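Long-range contact in probable L,D-transpeptidase 3 (Mycobacterium tuberculosis, PDB 6D4K), which is a probable L,D-transpeptidase of the cell wall that may anchor proteins to peptidoglycan and is acylated by the beta-lactam faropenem: residues A51-P56 with F78-N83. Numbering follows the deposited sequence.
Sequences APITNP and FEWLDN
Ile53 and Asn83 are joined by one backbone hydrogen bond, from Ile53 N to Asn83 O, 2.8 Å long. The N-H points almost straight at the oxygen (170°), but the donor stands 47° above the carbonyl plane. Proline suits position 52, since its ring offers a compact apolar surface to the base of Asn83 and restricts the backbone just before the bonded Ile53 amide. CB of Pro52 lies 3.7 Å from CB of Asn83.

Beyond that point the Asn83 carboxamide turns toward Thr54. CG of Asn83 packs 4.1 Å from the methyl CG2 of Thr54, the two side chains meeting at a slant. Thr54 is exposed, and a small residue with one methyl and a polar end suits a place at the surface beside this carboxamide.

The buried part of the contact belongs to Ile53. CG1 is anti to the carbonyl carbon (chi1 -58°) and chi2 is extended, which carries CD1 out to the indole of Trp80, 3.8 Å from its CH2. The methyl arrives at the benzo edge, near the ring plane, with the two side chains roughly perpendicular. Ile53 also touches Phe26 and Ala62, so a branched apolar residue fits this place. At the other end of the indole, Trp80 NE1 is hydrogen-bonded to Glu63 OE2 of helix 59-65, which satisfies its N-H and would restrain the ring's rotation.

Further out, Asp82 OD1 accepts a bent bond from the backbone Asn83 N, 2.9 Å away, which probably steadies the turn presenting the Asn83 carbonyl. Leu81 and Asp82 both face Val85 in a classic beta bulge. Here, in the Ig-like domain and away from the catalytic residues, the bulged end of the beta hairpin formed by strands 76-80 and 85-90 is tied to the loop joining strand 45-49 to helix 59-65.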
loop_
_atom_site.group_PDB
_atom_site.type_symbol
_atom_site.label_atom_id
_atom_site.label_comp_id
_atom_site.label_asym_id
_atom_site.label_seq_id
_atom_site.Cartn_x
_atom_site.Cartn_y
_atom_site.Cartn_z
ATOM N N ALA A 51 -11.388 -13.989 -20.551
ATOM C CA ALA A 51 -12.779 -14.212 -20.182
ATOM C C ALA A 51 -12.874 -14.677 -18.733
ATOM O O ALA A 51 -11.936 -15.291 -18.217
ATOM C CB ALA A 51 -13.454 -15.256 -21.084
ATOM N N PRO A 52 -13.987 -14.399 -18.068
ATOM C CA PRO A 52 -14.147 -14.845 -16.678
ATOM C C PRO A 52 -14.026 -16.352 -16.525
ATOM O O PRO A 52 -14.472 -17.133 -17.371
ATOM C CB PRO A 52 -15.563 -14.373 -16.324
ATOM C CG PRO A 52 -15.786 -13.199 -17.210
ATOM C CD PRO A 52 -15.099 -13.530 -18.499
ATOM N N ILE A 53 -13.420 -16.756 -15.411
ATOM C CA ILE A 53 -13.403 -18.144 -14.987
ATOM C C ILE A 53 -14.358 -18.219 -13.810
ATOM O O ILE A 53 -13.983 -17.950 -12.663
ATOM C CB ILE A 53 -11.979 -18.583 -14.615
ATOM C CG1 ILE A 53 -11.047 -18.393 -15.817
ATOM C CG2 ILE A 53 -12.001 -20.028 -14.170
ATOM C CD1 ILE A 53 -9.584 -18.421 -15.475
ATOM N N THR A 54 -15.614 -18.546 -14.093
ATOM C CA THR A 54 -16.637 -18.464 -13.062
ATOM C C THR A 54 -16.706 -19.706 -12.192
ATOM O O THR A 54 -17.289 -19.645 -11.106
ATOM C CB THR A 54 -18.001 -18.174 -13.691
ATOM O OG1 THR A 54 -18.210 -19.043 -14.812
ATOM C CG2 THR A 54 -18.060 -16.726 -14.161
ATOM N N ASN A 55 -16.119 -20.820 -12.633
ATOM C CA ASN A 55 -16.157 -22.057 -11.871
ATOM C C ASN A 55 -14.961 -22.062 -10.928
ATOM O O ASN A 55 -13.817 -22.213 -11.397
ATOM C CB ASN A 55 -16.099 -23.251 -12.813
ATOM C CG ASN A 55 -16.220 -24.577 -12.092
ATOM O OD1 ASN A 55 -15.850 -24.696 -10.925
ATOM N ND2 ASN A 55 -16.720 -25.588 -12.790
ATOM N N PRO A 56 -15.164 -21.904 -9.616
ATOM C CA PRO A 56 -14.024 -21.915 -8.686
ATOM C C PRO A 56 -13.205 -23.180 -8.765
ATOM O O PRO A 56 -12.011 -23.147 -8.451
ATOM C CB PRO A 56 -14.679 -21.787 -7.302
ATOM C CG PRO A 56 -16.064 -21.318 -7.543
ATOM C CD PRO A 56 -16.454 -21.739 -8.923
ATOM N N PHE A 78 -1.553 -17.226 -4.834
ATOM C CA PHE A 78 -2.571 -16.662 -5.707
ATOM C C PHE A 78 -3.785 -16.198 -4.910
ATOM O O PHE A 78 -4.247 -16.886 -3.993
ATOM C CB PHE A 78 -3.035 -17.696 -6.736
ATOM C CG PHE A 78 -2.060 -17.927 -7.861
ATOM C CD1 PHE A 78 -1.856 -16.959 -8.839
ATOM C CD2 PHE A 78 -1.359 -19.125 -7.955
ATOM C CE1 PHE A 78 -0.980 -17.190 -9.889
ATOM C CE2 PHE A 78 -0.472 -19.352 -8.994
ATOM C CZ PHE A 78 -0.285 -18.388 -9.969
ATOM N N GLU A 79 -4.298 -15.021 -5.275
ATOM C CA GLU A 79 -5.549 -14.492 -4.738
ATOM C C GLU A 79 -6.395 -14.020 -5.908
ATOM O O GLU A 79 -5.923 -13.241 -6.739
ATOM C CB GLU A 79 -5.295 -13.287 -3.824
ATOM C CG GLU A 79 -4.342 -13.514 -2.676
ATOM C CD GLU A 79 -4.136 -12.250 -1.860
ATOM O OE1 GLU A 79 -4.447 -11.149 -2.373
ATOM O OE2 GLU A 79 -3.673 -12.363 -0.704
ATOM N N TRP A 80 -7.637 -14.477 -5.977
ATOM C CA TRP A 80 -8.529 -14.078 -7.056
ATOM C C TRP A 80 -9.199 -12.754 -6.702
ATOM O O TRP A 80 -9.877 -12.647 -5.676
ATOM C CB TRP A 80 -9.544 -15.189 -7.353
ATOM C CG TRP A 80 -8.863 -16.331 -8.042
ATOM C CD1 TRP A 80 -8.125 -17.310 -7.456
ATOM C CD2 TRP A 80 -8.806 -16.564 -9.453
ATOM N NE1 TRP A 80 -7.615 -18.157 -8.416
ATOM C CE2 TRP A 80 -8.023 -17.723 -9.652
ATOM C CE3 TRP A 80 -9.341 -15.901 -10.569
ATOM C CZ2 TRP A 80 -7.753 -18.240 -10.920
ATOM C CZ3 TRP A 80 -9.105 -16.424 -11.827
ATOM C CH2 TRP A 80 -8.291 -17.574 -11.998
ATOM N N LEU A 81 -8.975 -11.738 -7.540
ATOM C CA LEU A 81 -9.582 -10.424 -7.341
ATOM C C LEU A 81 -10.934 -10.288 -8.029
ATOM O O LEU A 81 -11.776 -9.500 -7.582
ATOM C CB LEU A 81 -8.641 -9.325 -7.846
ATOM C CG LEU A 81 -7.225 -9.341 -7.272
ATOM C CD1 LEU A 81 -6.410 -8.140 -7.732
ATOM C CD2 LEU A 81 -7.279 -9.410 -5.759
ATOM N N ASP A 82 -11.140 -11.029 -9.112
ATOM C CA ASP A 82 -12.382 -11.067 -9.871
ATOM C C ASP A 82 -12.375 -12.399 -10.606
ATOM O O ASP A 82 -11.386 -13.134 -10.562
ATOM C CB ASP A 82 -12.456 -9.889 -10.853
ATOM C CG ASP A 82 -13.883 -9.402 -11.113
ATOM O OD1 ASP A 82 -14.852 -10.183 -10.956
ATOM O OD2 ASP A 82 -14.028 -8.219 -11.490
ATOM N N ASN A 83 -13.485 -12.712 -11.286
ATOM C CA ASN A 83 -13.547 -13.952 -12.060
ATOM C C ASN A 83 -12.501 -13.997 -13.153
ATOM O O ASN A 83 -12.159 -15.086 -13.626
ATOM C CB ASN A 83 -14.910 -14.139 -12.732
ATOM C CG ASN A 83 -16.048 -14.136 -11.753
ATOM O OD1 ASN A 83 -16.047 -14.894 -10.781
ATOM N ND2 ASN A 83 -17.047 -13.297 -12.014
#